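Local structure of soluble lytic murein transglycosylase (Escherichia coli, 1QSA) at residues Arg89-Phe94 with Tyr109-Asn114. The protein cleaves the glycosidic bonds between N-acetylmuramic acid and N-acetylglucosamine in peptidoglycan, with formation of a 1,6-anhydro bond in the N-acetylmuramic acid residue. Residues are numbered along the deposited sequence; the frame is centred on the assembly and turned at random.
With SO4 (sulfate ion), chain F.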
# COMPACT_ATOMS: atom_id res chain seq x y z
N ARG A 89 -19.12 -26.18 -21.14
CA ARG A 89 -20.50 -26.36 -20.69
C ARG A 89 -20.50 -26.53 -19.15
O ARG A 89 -21.31 -25.90 -18.44
CB ARG A 89 -21.10 -27.60 -21.35
CG ARG A 89 -22.51 -27.92 -20.88
CD ARG A 89 -22.99 -29.23 -21.48
NE ARG A 89 -24.23 -29.68 -20.86
CZ ARG A 89 -24.32 -30.74 -20.06
NH1 ARG A 89 -23.25 -31.47 -19.81
NH2 ARG A 89 -25.49 -31.08 -19.54
N GLY A 90 -19.57 -27.34 -18.66
CA GLY A 90 -19.47 -27.58 -17.22
C GLY A 90 -19.09 -26.34 -16.43
O GLY A 90 -19.57 -26.11 -15.31
N LEU A 91 -18.23 -25.52 -17.02
CA LEU A 91 -17.78 -24.28 -16.39
C LEU A 91 -18.99 -23.38 -16.10
O LEU A 91 -19.16 -22.90 -14.98
CB LEU A 91 -16.77 -23.57 -17.30
CG LEU A 91 -15.95 -22.41 -16.73
CD1 LEU A 91 -14.73 -22.19 -17.60
CD2 LEU A 91 -16.78 -21.13 -16.61
N LEU A 92 -19.86 -23.20 -17.10
CA LEU A 92 -21.04 -22.36 -16.92
C LEU A 92 -22.10 -23.00 -16.01
O LEU A 92 -22.85 -22.29 -15.35
CB LEU A 92 -21.60 -21.95 -18.29
CG LEU A 92 -20.63 -21.10 -19.11
CD1 LEU A 92 -21.19 -20.81 -20.51
CD2 LEU A 92 -20.40 -19.78 -18.38
N ALA A 93 -22.13 -24.32 -15.95
CA ALA A 93 -23.08 -25.01 -15.09
C ALA A 93 -22.62 -24.84 -13.64
O ALA A 93 -23.43 -24.65 -12.74
CB ALA A 93 -23.17 -26.50 -15.47
N PHE A 94 -21.31 -24.83 -13.46
CA PHE A 94 -20.72 -24.69 -12.13
C PHE A 94 -20.72 -23.23 -11.66
O PHE A 94 -20.94 -22.94 -10.47
CB PHE A 94 -19.28 -25.25 -12.13
CG PHE A 94 -18.53 -24.97 -10.86
CD1 PHE A 94 -18.78 -25.72 -9.70
CD2 PHE A 94 -17.60 -23.93 -10.80
CE1 PHE A 94 -18.12 -25.42 -8.50
CE2 PHE A 94 -16.94 -23.62 -9.60
CZ PHE A 94 -17.21 -24.37 -8.45
N TYR A 109 -15.94 -15.88 -19.82
CA TYR A 109 -16.34 -15.31 -21.11
C TYR A 109 -15.93 -16.16 -22.30
O TYR A 109 -16.67 -16.24 -23.27
CB TYR A 109 -15.91 -13.86 -21.23
CG TYR A 109 -16.73 -13.02 -20.29
CD1 TYR A 109 -18.11 -12.89 -20.48
CD2 TYR A 109 -16.16 -12.41 -19.17
CE1 TYR A 109 -18.90 -12.19 -19.60
CE2 TYR A 109 -16.96 -11.70 -18.26
CZ TYR A 109 -18.32 -11.60 -18.49
OH TYR A 109 -19.11 -10.89 -17.63
N TYR A 110 -14.80 -16.86 -22.20
CA TYR A 110 -14.40 -17.74 -23.30
C TYR A 110 -15.41 -18.91 -23.33
O TYR A 110 -15.80 -19.38 -24.40
CB TYR A 110 -12.98 -18.27 -23.10
CG TYR A 110 -12.44 -19.02 -24.30
CD1 TYR A 110 -12.10 -18.35 -25.48
CD2 TYR A 110 -12.24 -20.40 -24.24
CE1 TYR A 110 -11.57 -19.04 -26.57
CE2 TYR A 110 -11.71 -21.10 -25.32
CZ TYR A 110 -11.37 -20.41 -26.48
OH TYR A 110 -10.83 -21.11 -27.55
N ALA A 111 -15.86 -19.35 -22.15
CA ALA A 111 -16.86 -20.43 -22.08
C ALA A 111 -18.17 -19.96 -22.74
O ALA A 111 -18.86 -20.75 -23.38
CB ALA A 111 -17.12 -20.84 -20.64
N LYS A 112 -18.52 -18.69 -22.54
CA LYS A 112 -19.72 -18.11 -23.14
C LYS A 112 -19.60 -18.17 -24.67
O LYS A 112 -20.54 -18.60 -25.34
CB LYS A 112 -19.91 -16.66 -22.67
CG LYS A 112 -20.47 -16.55 -21.25
CD LYS A 112 -21.97 -16.84 -21.21
CE LYS A 112 -22.54 -16.76 -19.80
NZ LYS A 112 -24.04 -16.77 -19.81
N TRP A 113 -18.45 -17.80 -25.22
CA TRP A 113 -18.25 -17.87 -26.67
C TRP A 113 -18.39 -19.31 -27.18
O TRP A 113 -19.04 -19.56 -28.21
CB TRP A 113 -16.87 -17.33 -27.05
CG TRP A 113 -16.54 -17.54 -28.50
CD1 TRP A 113 -17.07 -16.88 -29.58
CD2 TRP A 113 -15.62 -18.51 -29.03
NE1 TRP A 113 -16.53 -17.38 -30.74
CE2 TRP A 113 -15.65 -18.38 -30.44
CE3 TRP A 113 -14.79 -19.47 -28.46
CZ2 TRP A 113 -14.86 -19.18 -31.28
CZ3 TRP A 113 -14.01 -20.28 -29.29
CH2 TRP A 113 -14.05 -20.12 -30.69
N ASN A 114 -17.76 -20.24 -26.47
CA ASN A 114 -17.79 -21.66 -26.84
C ASN A 114 -19.17 -22.29 -26.80
O ASN A 114 -19.39 -23.33 -27.41
CB ASN A 114 -16.86 -22.46 -25.93
CG ASN A 114 -15.48 -22.64 -26.52
OD1 ASN A 114 -15.29 -23.42 -27.45
ND2 ASN A 114 -14.51 -21.92 -25.98
S SO4 F . -18.65 -15.73 -33.86
O1 SO4 F . -18.22 -14.79 -34.92
O2 SO4 F . -17.48 -16.04 -33.01
O3 SO4 F . -19.74 -15.12 -33.07
O4 SO4 F . -19.14 -16.98 -34.48
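Leu-92 and Ala-111 mark the place where two short helical segments, 89-94 and 109-114, come nearest. Leu-92 CA and Ala-111 CA are 6.9 Å apart. The segment axes approach to 9.1 Å at a signed crossing angle of -121°. No hydrogen bond joins the segments, and the contact is almost wholly apolar.

The methyl of Ala-111 faces both Leu-91 and Leu-92. Leu-92 meets it with its branch point, CG lying 3.8 Å from Ala-111 CB. Leu-91 brings both methyls to the same atom, CD2 being 4.1 Å from Ala-111 CB. With chi1 at -63°, CG of Leu-92 lies anti to its own carbonyl carbon, and the two methyls part over the neighbouring helix. Leu-92 CD1 rests on the backbone, 3.7 Å from Ala-111 O. Leu-92 CD2 runs to the aliphatic part of the lysine, 4.0 Å from Lys-112 CE. The Lys-112 chain bends at chi2, and its NZ forms a salt bridge with Glu-120.

Both helices belong to the alpha-superhelix that makes up much of this ring-shaped, mostly helical protein. The contact joins consecutive helices, 88-94 and 102-114, well away from the predicted catalytic residue, Glu-478. Leu-91 also packs on Val-79 and Ala-83 of helix 69-84, so it bridges the preceding helix and Ala-111.

Within the second helix, Asn-114 ND2 donates to Tyr-110 O at 3.3 Å. The donor stands above the carbonyl plane, 53° out of it. Asn-114 N bonds to the same oxygen, which therefore accepts twice. Trp-113 points away from segment 89-94. Trp-113 NE1 donates in the ring plane to O2 of a sulfate, 2.8 Å away. Ser-118 OG also holds this ion, which probably came from the crystallisation liquor.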